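Local coordinates for histidine triad (HIT) protein (Sinorhizobium meliloti, PDB 3NRD) that probably binds nucleotides and may act on their phosphate groups, as in other histidine triad (HIT) proteins, at residues 34-39 against 93-98. Numbering follows the deposited sequence.
Sequences WPWLIL and HVHVIA. With SO4 (sulfate ion), chain H.
W36 CG lies anti to its backbone N (chi1 -179°) and H95 CG anti to its carbonyl carbon (chi1 -54°), which sets the two rings side by side on one face of the antiparallel HIT sheet. W36 NE1 donates to H95 ND1 at 3.1 Å. The acceptor lies in the indole plane, but the donor sits 21° out of the imidazole plane. I97 CG1 packs over one indole face, a CH-pi contact 3.7 Å from the centroid of the W36 five-membered ring. I38 CG2 touches H95 ND1, and W111 meets H95 edge-to-face. Five backbone bonds join the strands, from A98 N to P35 O through the paired bonds of L37 with V96 and L39 with V94. On the other sheet face L39 CD1 reaches V96 CG2 at 4.1 Å, while helix 54-75 covers L37 and V96. H93 and H95 are the second and third places of the histidine triad motif (His-x-His-x-His-x-x, x hydrophobic), with Q91 in the first, consistent with a phosphate site. A sulfate, probably from the crystallisation liquor, bridges them and also bonds G86 N. H93 NE2 donates to sulfate O2, and H95 NE2 donates to sulfate O1, each at 2.7 Å.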
# COMPACT_ATOMS: atom_id res chain seq x y z
N TRP A 34 -4.43 1.70 -16.20
CA TRP A 34 -4.72 2.60 -15.07
C TRP A 34 -3.60 3.60 -14.95
O TRP A 34 -2.45 3.24 -15.20
CB TRP A 34 -4.85 1.85 -13.74
CG TRP A 34 -5.59 0.60 -13.78
CD1 TRP A 34 -6.90 0.41 -13.49
CD2 TRP A 34 -5.06 -0.68 -14.11
NE1 TRP A 34 -7.23 -0.92 -13.62
CE2 TRP A 34 -6.10 -1.60 -13.99
CE3 TRP A 34 -3.79 -1.13 -14.50
CZ2 TRP A 34 -5.91 -2.96 -14.25
CZ3 TRP A 34 -3.61 -2.48 -14.77
CH2 TRP A 34 -4.67 -3.37 -14.66
N PRO A 35 -3.90 4.87 -14.61
CA PRO A 35 -2.77 5.79 -14.34
C PRO A 35 -2.04 5.37 -13.06
O PRO A 35 -2.60 5.43 -11.95
CB PRO A 35 -3.43 7.16 -14.21
CG PRO A 35 -4.84 6.99 -14.76
CD PRO A 35 -5.21 5.56 -14.60
N TRP A 36 -0.79 4.97 -13.24
CA TRP A 36 -0.06 4.17 -12.25
C TRP A 36 1.37 4.68 -12.18
O TRP A 36 2.09 4.66 -13.18
CB TRP A 36 -0.13 2.73 -12.71
CG TRP A 36 0.51 1.69 -11.89
CD1 TRP A 36 1.29 1.83 -10.80
CD2 TRP A 36 0.44 0.30 -12.15
NE1 TRP A 36 1.72 0.63 -10.36
CE2 TRP A 36 1.21 -0.34 -11.18
CE3 TRP A 36 -0.20 -0.47 -13.14
CZ2 TRP A 36 1.37 -1.73 -11.15
CZ3 TRP A 36 -0.04 -1.84 -13.11
CH2 TRP A 36 0.73 -2.46 -12.12
N LEU A 37 1.73 5.20 -11.01
CA LEU A 37 3.03 5.73 -10.72
C LEU A 37 3.71 4.85 -9.71
O LEU A 37 3.05 4.19 -8.87
CB LEU A 37 2.91 7.11 -10.12
CG LEU A 37 2.09 8.11 -10.94
CD1 LEU A 37 2.08 9.45 -10.24
CD2 LEU A 37 2.61 8.25 -12.36
N ILE A 38 5.03 4.84 -9.75
CA ILE A 38 5.78 4.29 -8.64
C ILE A 38 6.76 5.31 -8.10
O ILE A 38 7.30 6.12 -8.87
CB ILE A 38 6.49 2.94 -8.97
CG1 ILE A 38 7.55 3.07 -10.02
CG2 ILE A 38 5.45 1.94 -9.44
CD1 ILE A 38 8.39 1.79 -10.21
N LEU A 39 6.94 5.26 -6.79
CA LEU A 39 7.88 6.12 -6.07
C LEU A 39 8.98 5.21 -5.57
O LEU A 39 8.70 4.22 -4.91
CB LEU A 39 7.22 6.84 -4.90
CG LEU A 39 6.64 8.20 -5.28
CD1 LEU A 39 5.43 8.02 -6.22
CD2 LEU A 39 6.28 8.98 -4.03
N HIS A 93 9.56 0.07 -3.55
CA HIS A 93 8.87 1.01 -4.41
C HIS A 93 7.40 1.04 -4.04
O HIS A 93 6.83 0.00 -3.67
CB HIS A 93 9.10 0.68 -5.88
CG HIS A 93 8.66 -0.70 -6.26
ND1 HIS A 93 9.30 -1.84 -5.81
CD2 HIS A 93 7.66 -1.11 -7.07
CE1 HIS A 93 8.68 -2.89 -6.31
NE2 HIS A 93 7.67 -2.47 -7.05
N VAL A 94 6.81 2.23 -4.11
CA VAL A 94 5.44 2.42 -3.65
C VAL A 94 4.62 2.73 -4.87
O VAL A 94 4.91 3.72 -5.57
CB VAL A 94 5.30 3.54 -2.65
CG1 VAL A 94 3.83 3.72 -2.27
CG2 VAL A 94 6.16 3.26 -1.40
N HIS A 95 3.63 1.88 -5.13
CA HIS A 95 2.65 2.06 -6.18
C HIS A 95 1.63 3.10 -5.74
O HIS A 95 1.17 3.05 -4.60
CB HIS A 95 1.90 0.75 -6.48
CG HIS A 95 2.79 -0.43 -6.81
ND1 HIS A 95 3.26 -0.68 -8.07
CD2 HIS A 95 3.23 -1.45 -6.03
CE1 HIS A 95 3.99 -1.79 -8.06
NE2 HIS A 95 3.97 -2.29 -6.84
N VAL A 96 1.28 4.03 -6.63
CA VAL A 96 0.25 5.04 -6.40
C VAL A 96 -0.58 5.07 -7.66
O VAL A 96 -0.12 5.55 -8.70
CB VAL A 96 0.83 6.43 -6.15
CG1 VAL A 96 -0.32 7.46 -5.86
CG2 VAL A 96 1.84 6.39 -5.02
N ILE A 97 -1.79 4.53 -7.57
CA ILE A 97 -2.57 4.16 -8.74
C ILE A 97 -3.93 4.87 -8.69
O ILE A 97 -4.59 4.83 -7.66
CB ILE A 97 -2.84 2.67 -8.80
CG1 ILE A 97 -1.53 1.84 -8.78
CG2 ILE A 97 -3.64 2.34 -10.05
CD1 ILE A 97 -1.66 0.54 -8.05
N ALA A 98 -4.34 5.48 -9.80
CA ALA A 98 -5.65 6.16 -9.91
C ALA A 98 -6.72 5.18 -10.37
O ALA A 98 -6.55 4.53 -11.39
CB ALA A 98 -5.56 7.29 -10.88
S SO4 H . 5.79 -5.29 -7.01
O1 SO4 H . 5.36 -4.38 -5.95
O2 SO4 H . 6.21 -4.46 -8.11
O3 SO4 H . 6.92 -6.10 -6.62
O4 SO4 H . 4.78 -6.19 -7.46